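Local structure of glucose-6-phosphate isomerase (Plasmodium falciparum, 3QKI) at residues K159-T164 with D239-L244; H140-K145 with V302-D307; Y185-Y190 with Q383-F388; S110-A115 with H126-D131. The protein probably interconverts alpha-D-glucose 6-phosphate and beta-D-fructose 6-phosphate, an early step of glycolysis that also serves gluconeogenesis. One frame throughout, in Å; residues are numbered along the deposited sequence.

Interaction 1: residues K159-T164 with D239-L244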
# COMPACT_ATOMS: atom_id res chain seq x y z
N LYS A 159 20.02 -29.60 10.87
CA LYS A 159 21.05 -28.58 10.77
C LYS A 159 21.41 -28.24 9.34
O LYS A 159 21.03 -28.95 8.42
CB LYS A 159 22.33 -29.03 11.53
CG LYS A 159 22.12 -29.30 13.03
CD LYS A 159 23.42 -29.72 13.72
CE LYS A 159 23.26 -30.39 15.07
NZ LYS A 159 22.62 -31.74 14.98
N THR A 160 22.20 -27.17 9.17
CA THR A 160 22.69 -26.69 7.88
C THR A 160 23.78 -27.67 7.40
O THR A 160 24.13 -28.60 8.14
CB THR A 160 23.30 -25.29 8.04
OG1 THR A 160 24.48 -25.38 8.83
CG2 THR A 160 22.31 -24.25 8.64
N CYS A 161 24.35 -27.42 6.22
CA CYS A 161 25.43 -28.25 5.68
C CYS A 161 26.72 -28.08 6.51
O CYS A 161 27.59 -28.96 6.46
CB CYS A 161 25.66 -27.91 4.22
SG CYS A 161 26.12 -26.19 3.94
N LYS A 162 26.84 -26.95 7.26
CA LYS A 162 27.99 -26.71 8.13
C LYS A 162 27.71 -27.15 9.58
O LYS A 162 28.42 -26.74 10.49
CB LYS A 162 28.52 -25.25 8.02
CG LYS A 162 27.55 -24.16 8.47
CD LYS A 162 28.24 -22.80 8.64
CE LYS A 162 27.30 -21.72 9.15
NZ LYS A 162 27.89 -20.36 9.08
N ASN A 163 26.68 -28.02 9.78
CA ASN A 163 26.23 -28.56 11.06
C ASN A 163 25.94 -27.47 12.12
O ASN A 163 26.24 -27.61 13.31
CB ASN A 163 27.09 -29.74 11.55
CG ASN A 163 27.07 -30.94 10.62
OD1 ASN A 163 28.03 -31.22 9.91
ND2 ASN A 163 25.95 -31.66 10.56
N THR A 164 25.32 -26.39 11.67
CA THR A 164 24.92 -25.29 12.53
C THR A 164 23.40 -25.10 12.41
O THR A 164 22.77 -25.73 11.56
CB THR A 164 25.66 -24.01 12.14
OG1 THR A 164 25.30 -23.69 10.80
CG2 THR A 164 27.20 -24.14 12.28
N ASP A 239 24.26 -15.26 4.47
CA ASP A 239 25.25 -16.28 4.15
C ASP A 239 24.44 -17.51 3.71
O ASP A 239 23.52 -17.91 4.43
CB ASP A 239 26.14 -16.61 5.37
CG ASP A 239 27.28 -17.61 5.14
OD1 ASP A 239 27.24 -18.33 4.12
OD2 ASP A 239 28.20 -17.66 5.98
N GLN A 240 24.78 -18.10 2.53
CA GLN A 240 24.13 -19.31 2.00
C GLN A 240 24.11 -20.43 3.03
O GLN A 240 23.12 -21.13 3.13
CB GLN A 240 24.82 -19.82 0.74
CG GLN A 240 24.62 -18.95 -0.49
CD GLN A 240 25.68 -17.89 -0.65
OE1 GLN A 240 26.17 -17.33 0.32
NE2 GLN A 240 26.04 -17.58 -1.89
N TYR A 241 25.20 -20.56 3.82
CA TYR A 241 25.35 -21.59 4.85
C TYR A 241 24.35 -21.53 6.00
O TYR A 241 24.15 -22.55 6.65
CB TYR A 241 26.79 -21.64 5.41
CG TYR A 241 27.89 -22.01 4.43
CD1 TYR A 241 27.70 -23.02 3.49
CD2 TYR A 241 29.17 -21.47 4.55
CE1 TYR A 241 28.72 -23.42 2.64
CE2 TYR A 241 30.20 -21.86 3.70
CZ TYR A 241 29.98 -22.84 2.75
OH TYR A 241 31.00 -23.22 1.89
N ASP A 242 23.73 -20.36 6.26
CA ASP A 242 22.73 -20.17 7.33
C ASP A 242 21.29 -20.17 6.83
O ASP A 242 20.37 -20.02 7.63
CB ASP A 242 22.95 -18.78 7.98
CG ASP A 242 24.29 -18.51 8.60
OD1 ASP A 242 24.83 -19.43 9.25
OD2 ASP A 242 24.76 -17.35 8.52
N THR A 243 21.10 -20.26 5.52
CA THR A 243 19.83 -20.05 4.85
C THR A 243 19.03 -21.28 4.40
O THR A 243 19.51 -22.08 3.61
CB THR A 243 20.08 -19.08 3.68
OG1 THR A 243 20.81 -17.95 4.18
CG2 THR A 243 18.78 -18.62 2.99
N LEU A 244 17.76 -21.33 4.84
CA LEU A 244 16.78 -22.32 4.40
C LEU A 244 15.91 -21.62 3.33
O LEU A 244 15.50 -20.48 3.52
CB LEU A 244 15.91 -22.80 5.57
CG LEU A 244 14.90 -23.91 5.23
CD1 LEU A 244 15.59 -25.23 4.93
CD2 LEU A 244 13.87 -24.08 6.30
O HOH W 1 24.16 -21.15 10.81

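Interaction 2: residues H140-K145 with V302-D307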
# COMPACT_ATOMS: atom_id res chain seq x y z
N HIS A 140 -4.26 -33.09 8.96
CA HIS A 140 -3.45 -33.43 10.12
C HIS A 140 -2.14 -34.17 9.86
O HIS A 140 -1.21 -34.01 10.64
CB HIS A 140 -4.28 -33.99 11.26
CG HIS A 140 -5.12 -32.93 11.86
ND1 HIS A 140 -4.60 -32.01 12.76
CD2 HIS A 140 -6.42 -32.62 11.63
CE1 HIS A 140 -5.60 -31.21 13.07
NE2 HIS A 140 -6.71 -31.53 12.42
N GLY A 141 -2.08 -34.94 8.78
CA GLY A 141 -0.86 -35.63 8.37
C GLY A 141 0.20 -34.59 8.04
O GLY A 141 1.34 -34.69 8.50
N VAL A 142 -0.20 -33.53 7.31
CA VAL A 142 0.70 -32.42 6.96
C VAL A 142 1.07 -31.60 8.20
O VAL A 142 2.25 -31.33 8.39
CB VAL A 142 0.14 -31.54 5.81
CG1 VAL A 142 1.03 -30.33 5.55
CG2 VAL A 142 -0.01 -32.36 4.55
N LEU A 143 0.08 -31.25 9.05
CA LEU A 143 0.34 -30.48 10.26
C LEU A 143 1.33 -31.20 11.20
O LEU A 143 2.25 -30.55 11.71
CB LEU A 143 -0.97 -30.09 10.98
CG LEU A 143 -1.81 -29.02 10.30
CD1 LEU A 143 -3.11 -28.80 11.03
CD2 LEU A 143 -1.05 -27.70 10.20
N LYS A 144 1.22 -32.55 11.34
CA LYS A 144 2.14 -33.33 12.16
C LYS A 144 3.56 -33.28 11.57
O LYS A 144 4.53 -33.17 12.32
CB LYS A 144 1.67 -34.79 12.27
CG LYS A 144 0.53 -34.96 13.27
CD LYS A 144 -0.19 -36.28 13.01
CE LYS A 144 -0.65 -36.99 14.25
NZ LYS A 144 -1.80 -36.31 14.89
N LYS A 145 3.66 -33.32 10.24
CA LYS A 145 4.93 -33.25 9.53
C LYS A 145 5.58 -31.86 9.76
O LYS A 145 6.80 -31.78 9.96
CB LYS A 145 4.68 -33.50 8.03
CG LYS A 145 5.94 -33.65 7.20
CD LYS A 145 5.60 -33.89 5.76
CE LYS A 145 6.74 -33.69 4.83
NZ LYS A 145 7.78 -34.72 5.02
N VAL A 302 8.98 -31.90 1.18
CA VAL A 302 7.84 -31.47 0.37
C VAL A 302 6.59 -31.55 1.22
O VAL A 302 6.24 -32.62 1.73
CB VAL A 302 7.68 -32.20 -0.98
CG1 VAL A 302 6.55 -31.57 -1.80
CG2 VAL A 302 8.97 -32.18 -1.78
N PHE A 303 5.94 -30.39 1.39
CA PHE A 303 4.75 -30.24 2.21
C PHE A 303 3.55 -30.00 1.30
O PHE A 303 3.56 -29.10 0.46
CB PHE A 303 4.96 -29.12 3.23
CG PHE A 303 6.09 -29.43 4.21
CD1 PHE A 303 7.42 -29.24 3.84
CD2 PHE A 303 5.82 -29.98 5.45
CE1 PHE A 303 8.45 -29.52 4.74
CE2 PHE A 303 6.86 -30.28 6.34
CZ PHE A 303 8.16 -30.05 5.98
N GLU A 304 2.56 -30.85 1.40
CA GLU A 304 1.42 -30.78 0.51
C GLU A 304 0.28 -29.87 0.97
O GLU A 304 0.14 -29.53 2.15
CB GLU A 304 0.95 -32.22 0.13
CG GLU A 304 -0.22 -32.78 0.93
CD GLU A 304 -0.48 -34.27 0.83
OE1 GLU A 304 -1.51 -34.66 0.23
OE2 GLU A 304 0.30 -35.05 1.45
N PHE A 305 -0.51 -29.45 -0.01
CA PHE A 305 -1.76 -28.72 0.12
C PHE A 305 -2.69 -29.19 -1.00
O PHE A 305 -2.27 -30.02 -1.81
CB PHE A 305 -1.60 -27.21 0.33
CG PHE A 305 -1.14 -26.36 -0.83
CD1 PHE A 305 0.16 -26.45 -1.30
CD2 PHE A 305 -1.96 -25.36 -1.34
CE1 PHE A 305 0.61 -25.60 -2.32
CE2 PHE A 305 -1.51 -24.52 -2.35
CZ PHE A 305 -0.23 -24.64 -2.83
N TRP A 306 -3.96 -28.82 -0.97
CA TRP A 306 -4.95 -29.39 -1.88
C TRP A 306 -5.63 -28.40 -2.80
O TRP A 306 -5.64 -27.20 -2.51
CB TRP A 306 -5.94 -30.23 -1.05
CG TRP A 306 -5.21 -31.21 -0.18
CD1 TRP A 306 -4.70 -32.42 -0.55
CD2 TRP A 306 -4.66 -30.93 1.13
NE1 TRP A 306 -3.91 -32.94 0.44
CE2 TRP A 306 -3.87 -32.05 1.49
CE3 TRP A 306 -4.75 -29.85 2.02
CZ2 TRP A 306 -3.20 -32.12 2.72
CZ3 TRP A 306 -4.11 -29.93 3.24
CH2 TRP A 306 -3.34 -31.06 3.59
N ASP A 307 -6.21 -28.90 -3.91
CA ASP A 307 -6.88 -28.02 -4.88
C ASP A 307 -8.08 -27.24 -4.32
O ASP A 307 -8.42 -26.21 -4.89
CB ASP A 307 -7.18 -28.73 -6.22
CG ASP A 307 -8.29 -29.77 -6.21
OD1 ASP A 307 -8.58 -30.34 -7.29
OD2 ASP A 307 -8.87 -30.02 -5.11

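Interaction 3: residues Y185-Y190 with Q383-F388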
# COMPACT_ATOMS: atom_id res chain seq x y z
N TYR A 185 3.40 -12.88 9.64
CA TYR A 185 4.77 -12.77 10.05
C TYR A 185 5.05 -11.38 10.70
O TYR A 185 5.50 -11.30 11.84
CB TYR A 185 5.73 -13.06 8.87
CG TYR A 185 7.16 -12.87 9.28
CD1 TYR A 185 7.77 -13.74 10.19
CD2 TYR A 185 7.89 -11.76 8.84
CE1 TYR A 185 9.06 -13.52 10.64
CE2 TYR A 185 9.18 -11.53 9.30
CZ TYR A 185 9.77 -12.42 10.18
OH TYR A 185 11.06 -12.25 10.56
N GLU A 186 4.77 -10.32 9.97
CA GLU A 186 4.96 -8.97 10.47
C GLU A 186 4.07 -8.65 11.69
O GLU A 186 4.51 -7.96 12.60
CB GLU A 186 4.76 -7.95 9.34
CG GLU A 186 5.90 -7.95 8.34
CD GLU A 186 7.25 -7.52 8.88
OE1 GLU A 186 7.29 -6.69 9.82
OE2 GLU A 186 8.26 -8.05 8.39
N ALA A 187 2.84 -9.18 11.71
CA ALA A 187 1.91 -8.94 12.81
C ALA A 187 2.39 -9.56 14.12
O ALA A 187 2.26 -8.95 15.18
CB ALA A 187 0.54 -9.51 12.46
N MET A 188 2.92 -10.78 14.03
CA MET A 188 3.27 -11.59 15.19
C MET A 188 4.72 -11.57 15.66
O MET A 188 4.97 -11.96 16.81
CB MET A 188 2.80 -13.05 14.95
CG MET A 188 1.28 -13.19 14.75
SD MET A 188 0.25 -12.16 15.87
CE MET A 188 0.84 -12.74 17.46
N LYS A 189 5.67 -11.23 14.80
CA LYS A 189 7.08 -11.30 15.17
C LYS A 189 7.46 -10.60 16.47
O LYS A 189 8.17 -11.20 17.28
CB LYS A 189 8.03 -11.01 14.01
CG LYS A 189 8.12 -9.54 13.59
CD LYS A 189 9.02 -9.41 12.35
CE LYS A 189 9.46 -7.98 12.14
NZ LYS A 189 9.97 -7.76 10.75
N TYR A 190 6.96 -9.37 16.70
CA TYR A 190 7.28 -8.62 17.92
C TYR A 190 6.57 -9.18 19.11
O TYR A 190 7.12 -9.12 20.20
CB TYR A 190 7.08 -7.11 17.75
CG TYR A 190 8.22 -6.51 16.97
CD1 TYR A 190 9.49 -6.38 17.53
CD2 TYR A 190 8.07 -6.18 15.62
CE1 TYR A 190 10.56 -5.85 16.81
CE2 TYR A 190 9.15 -5.67 14.88
CZ TYR A 190 10.38 -5.49 15.49
OH TYR A 190 11.46 -5.02 14.75
N GLN A 383 1.13 -0.47 13.93
CA GLN A 383 2.20 -0.60 12.95
C GLN A 383 2.56 -2.06 12.59
O GLN A 383 2.94 -2.31 11.44
CB GLN A 383 3.43 0.23 13.35
CG GLN A 383 4.51 0.34 12.27
CD GLN A 383 4.07 1.08 11.02
OE1 GLN A 383 3.06 1.77 10.98
NE2 GLN A 383 4.81 0.90 9.95
N ASN A 384 2.42 -3.03 13.54
CA ASN A 384 2.73 -4.43 13.22
C ASN A 384 1.77 -5.04 12.21
O ASN A 384 2.12 -6.01 11.57
CB ASN A 384 2.98 -5.28 14.48
CG ASN A 384 4.18 -4.78 15.26
OD1 ASN A 384 5.06 -4.13 14.71
ND2 ASN A 384 4.21 -5.00 16.55
N LEU A 385 0.61 -4.39 11.98
CA LEU A 385 -0.35 -4.78 10.95
C LEU A 385 -0.04 -4.09 9.58
O LEU A 385 -0.90 -4.06 8.72
CB LEU A 385 -1.80 -4.54 11.42
CG LEU A 385 -2.33 -5.60 12.45
CD1 LEU A 385 -3.72 -5.23 12.92
CD2 LEU A 385 -2.38 -6.99 11.86
N LEU A 386 1.21 -3.57 9.38
CA LEU A 386 1.59 -2.90 8.13
C LEU A 386 1.41 -3.74 6.86
O LEU A 386 1.31 -3.17 5.78
CB LEU A 386 2.97 -2.17 8.18
CG LEU A 386 4.25 -2.99 8.38
CD1 LEU A 386 4.89 -3.30 7.09
CD2 LEU A 386 5.29 -2.19 9.12
N LYS A 387 1.35 -5.07 6.98
CA LYS A 387 1.18 -5.93 5.81
C LYS A 387 -0.22 -6.56 5.72
O LYS A 387 -0.47 -7.35 4.82
CB LYS A 387 2.28 -7.01 5.73
CG LYS A 387 3.68 -6.45 5.55
CD LYS A 387 3.88 -5.85 4.19
CE LYS A 387 5.26 -5.26 4.03
NZ LYS A 387 5.38 -4.60 2.70
N PHE A 388 -1.14 -6.16 6.61
CA PHE A 388 -2.52 -6.69 6.62
C PHE A 388 -3.30 -6.26 5.36
O PHE A 388 -3.83 -7.11 4.67
CB PHE A 388 -3.25 -6.28 7.92
CG PHE A 388 -4.67 -6.77 8.04
CD1 PHE A 388 -4.97 -8.14 8.03
CD2 PHE A 388 -5.73 -5.86 8.18
CE1 PHE A 388 -6.30 -8.59 8.20
CE2 PHE A 388 -7.05 -6.32 8.32
CZ PHE A 388 -7.32 -7.68 8.34

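Interaction 4: residues S110-A115 with H126-D131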
# COMPACT_ATOMS: atom_id res chain seq x y z
N SER A 110 -14.47 -27.88 -4.72
CA SER A 110 -14.83 -27.64 -3.34
C SER A 110 -14.01 -26.44 -2.86
O SER A 110 -13.02 -26.08 -3.49
CB SER A 110 -14.54 -28.87 -2.50
OG SER A 110 -15.37 -29.95 -2.89
N VAL A 111 -14.45 -25.82 -1.77
CA VAL A 111 -13.82 -24.64 -1.16
C VAL A 111 -13.69 -25.01 0.32
O VAL A 111 -14.66 -24.89 1.09
CB VAL A 111 -14.67 -23.37 -1.40
CG1 VAL A 111 -14.10 -22.18 -0.63
CG2 VAL A 111 -14.76 -23.05 -2.91
N LEU A 112 -12.52 -25.51 0.70
CA LEU A 112 -12.35 -26.07 2.05
C LEU A 112 -11.17 -25.55 2.86
O LEU A 112 -10.61 -26.29 3.68
CB LEU A 112 -12.36 -27.61 1.98
CG LEU A 112 -13.70 -28.31 1.71
CD1 LEU A 112 -13.48 -29.78 1.34
CD2 LEU A 112 -14.65 -28.14 2.89
N HIS A 113 -10.87 -24.26 2.73
CA HIS A 113 -9.84 -23.65 3.57
C HIS A 113 -10.23 -23.73 5.07
O HIS A 113 -9.35 -23.82 5.92
CB HIS A 113 -9.54 -22.21 3.14
CG HIS A 113 -10.76 -21.37 3.01
ND1 HIS A 113 -11.49 -21.33 1.83
CD2 HIS A 113 -11.35 -20.58 3.93
CE1 HIS A 113 -12.50 -20.52 2.07
NE2 HIS A 113 -12.46 -20.04 3.32
N THR A 114 -11.53 -23.76 5.39
CA THR A 114 -12.02 -23.90 6.77
C THR A 114 -11.61 -25.24 7.40
O THR A 114 -11.43 -25.30 8.60
CB THR A 114 -13.54 -23.68 6.86
OG1 THR A 114 -14.21 -24.57 5.96
CG2 THR A 114 -13.95 -22.26 6.57
N ALA A 115 -11.42 -26.30 6.58
CA ALA A 115 -11.01 -27.63 7.07
C ALA A 115 -9.57 -27.62 7.58
O ALA A 115 -9.23 -28.44 8.45
CB ALA A 115 -11.16 -28.67 5.96
N HIS A 126 -16.12 -33.92 12.91
CA HIS A 126 -16.20 -32.89 11.89
C HIS A 126 -15.63 -33.35 10.57
O HIS A 126 -15.27 -32.51 9.74
CB HIS A 126 -15.52 -31.60 12.40
CG HIS A 126 -16.33 -30.88 13.43
ND1 HIS A 126 -16.63 -31.46 14.65
CD2 HIS A 126 -16.87 -29.65 13.38
CE1 HIS A 126 -17.34 -30.56 15.31
NE2 HIS A 126 -17.50 -29.45 14.60
N LYS A 127 -15.61 -34.69 10.34
CA LYS A 127 -15.08 -35.28 9.11
C LYS A 127 -15.72 -34.72 7.85
O LYS A 127 -16.88 -34.29 7.88
CB LYS A 127 -15.12 -36.81 9.12
CG LYS A 127 -16.50 -37.42 9.02
CD LYS A 127 -16.43 -38.95 9.14
CE LYS A 127 -17.81 -39.56 9.31
NZ LYS A 127 -18.42 -39.22 10.64
N ILE A 128 -14.94 -34.65 6.76
CA ILE A 128 -15.38 -34.17 5.46
C ILE A 128 -14.84 -35.21 4.48
O ILE A 128 -13.61 -35.34 4.32
CB ILE A 128 -14.91 -32.72 5.12
CG1 ILE A 128 -15.41 -31.68 6.14
CG2 ILE A 128 -15.30 -32.33 3.66
CD1 ILE A 128 -14.58 -30.39 6.19
N ILE A 129 -15.76 -35.95 3.87
CA ILE A 129 -15.45 -37.01 2.92
C ILE A 129 -15.45 -36.50 1.47
O ILE A 129 -16.50 -36.13 0.94
CB ILE A 129 -16.40 -38.22 3.14
CG1 ILE A 129 -16.60 -38.61 4.65
CG2 ILE A 129 -16.02 -39.40 2.25
CD1 ILE A 129 -15.33 -39.06 5.45
N ILE A 130 -14.27 -36.46 0.85
CA ILE A 130 -14.04 -36.08 -0.53
C ILE A 130 -13.34 -37.29 -1.14
O ILE A 130 -12.32 -37.74 -0.59
CB ILE A 130 -13.17 -34.79 -0.66
CG1 ILE A 130 -13.80 -33.53 0.03
CG2 ILE A 130 -12.71 -34.53 -2.10
CD1 ILE A 130 -15.02 -32.89 -0.63
N ASP A 131 -13.88 -37.83 -2.24
CA ASP A 131 -13.39 -39.02 -2.96
C ASP A 131 -13.12 -40.19 -2.01
O ASP A 131 -12.01 -40.75 -2.00
CB ASP A 131 -12.17 -38.68 -3.85
CG ASP A 131 -12.43 -37.56 -4.85
OD1 ASP A 131 -13.49 -37.61 -5.53
OD2 ASP A 131 -11.57 -36.66 -4.98

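Interaction 1: residues K159-T164 with D239-L244
The Tyr241 ring is met obliquely by two groups, the thiol of Cys161 and the aliphatic chain of Lys162. Cys161 SG lies 4.7 Å from the ring centroid, 63° off the ring normal, and comes nearest at Tyr241 CD1, 3.6 Å away; this is a sulfur-aromatic contact. Lys162 crosses the tyrosine at about a right angle, its CD passing 3.7 Å from Tyr241 CB. Beyond CG the lysine is extended, and this carries NZ to Asp242 OD1 at 3.2 Å, a salt bridge whose hydrogen bond is weak. The carboxylate of Asp239, at a longer 4.1 Å from Lys162 NZ to OD2, adds an opposite charge, but its firmer partner is Lys271. The contact lies at one end of the parallel sheet: a type I turn, Thr160 to Asn163, leads to strand 168-172, while a 3-10 turn runs straight into the adjoining strand 243-248. Each side is braced from within. Asp239 OD1 accepts from Tyr241 N, closing an Asx turn, and the hydroxyls of Thr160 and Thr164 are hydrogen-bonded to each other, OG1 to OG1, at 2.7 Å. Thr160 CG2 approaches Tyr241 O to 3.2 Å.

Interaction 2: residues H140-K145 with V302-D307
Lys145 lays its aliphatic chain against Phe303 of the facing strand. With CG anti to the backbone N (chi1 -171°), the chain leaves CB toward the ring. CG meets Phe303 CE2 at 3.6 Å, and CD follows beside CD2 and CE2 of the same ring. CE then sits over one face, 4.0 Å from the ring centroid and 20° off the normal, a CH-pi contact; it also comes within 3.3 Å of Val302 O. The bend at chi4 (67°) turns NZ aside, where it donates to Asp300 O. At 5.0 Å from the Phe303 centroid, NZ adds at most a weak cation-pi attraction.

One helical turn back, Val142 divides its two methyls. CG1 rests against Glu304 O, while CG2 touches both Glu304 CG and, at 3.7 Å, Trp306 CZ2, the valine and indole sliding past each other in opposite directions. Trp306 NE1 donates to Glu304 OE1 at 3.0 Å, reaching the anti side of the carboxylate from outside its plane. This bond ties together the two side chains that border Val142 CG2. The indole also lies about 5 Å from the side chain of Lys250, a fructose 6-phosphate-binding residue.

The contact thus seats helix 135-154 against strand 302-303, an outermost strand of the five-stranded parallel sheet, with Tyr149 meeting Phe303 edge-to-face and helix 318-328 packing on both Val142 and Phe303.

Interaction 3: residues Y185-Y190 with Q383-F388
A buried helix-to-loop contact, in which Ala187 and its neighbours receive the backbone of Asn384, joins two parts of the phosphoglucose isomerase fold beside the second subunit. Helix 179-197 follows strand 168-172 of the parallel sheet; residues 383-388 follow strand 375-380 of the mixed sheet and lead, with Lys387 as N-cap residue, into helix 388-400. The pattern of two sheets, each flanked by helices, fits the paired sugar isomerase (SIS) domains of the family.

No hydrogen bond crosses between the segments. The backbones instead approach through a CA-H...O contact: Ala187 CA lies 3.2 Å from Asn384 O, with 135° at the hydrogen. The amide of Asn384 meets Tyr190; the side chains cross at about a right angle, yet amide and ring planes are only 15° apart. Asn384 OD1 stands 3.8 Å from Tyr190 CD2, obliquely to the ring. The amide is gripped at both ends from outside, OD1 by NE of Arg233 of the second subunit and ND2 by His452, which should fix its rotation. Arg233 of that subunit also bridges to Glu186 OE1, while Lys189 NZ holds Glu186 OE2 at 2.9 Å on its syn side. One arginine of the second subunit thus bonds to both segments. The remaining packing is aliphatic: Glu186 CG lies beside Lys387 CG, and Ala187 CB meets Leu385 CD2 at 3.9 Å.

Interaction 4: residues S110-A115 with H126-D131
Leu112 sets its CD1 methyl against two isoleucines at once, meeting Ile128 CG2 at 3.9 Å and Ile130 CD1 at 4.0 Å. The approaches differ. Against Ile130 the leucine comes tip to tip; against Ile128 the two chains slide past each other in opposite directions, so that the other leucine methyl, CD2, reaches Ile128 CD1 at 4.0 Å. That same Ile128 CD1 goes on to Ala115 CB, 3.8 Å away. Ile128 thus splits its branches: CG2, anti to the backbone N, serves one leucine methyl, while the CG1-CD1 arm spans the second methyl and the alanine.

The spacing follows the alternation of an extended chain. Ile128 and Ile130, two residues apart, both point toward the 110-115 loop, whereas Ile129 between them turns to Asn134 in strand 133-134. A short, weakly bonded antiparallel hairpin of about residues 129-130 and 133-134 runs directly into helix 135-154, and Val135 at the start of that helix packs on both Ile128 and Ile130. Within the facing loop a bond from Ala115 N to Leu112 O, 3.0 Å long, keeps the leucine and alanine at a turn's distance.

At the far end Ser110 OG lies 3.7 Å from Ile130 CD1, a contact of van der Waals kind; its hydroxyl is satisfied by Gly100 O. Trp308 touches the side chains of both Ser110 and Leu112, and its backbone is hydrogen-bonded to that of Leu112.

The chemistry of these contacts varies with their place in the fold. Interaction 1, at the surface, relies on a salt bridge and a sulfur-aromatic contact; the partly buried interaction 2 mixes aliphatic packing with a CH-pi contact, and both reach the same parallel sheet although their centres are 25 Å apart. Interactions 3 and 4 are buried, yet unlike: interaction 4 is almost wholly aliphatic and untouched by the partner chain, whereas interaction 3 places polar groups where the second subunit can bind them. Interactions 2 and 4, centres 14 Å apart, share helix 135-154, which carries 140-145 and whose start packs on 126-131. Along the chain, interaction 3 crosses both interaction 1 and interaction 2.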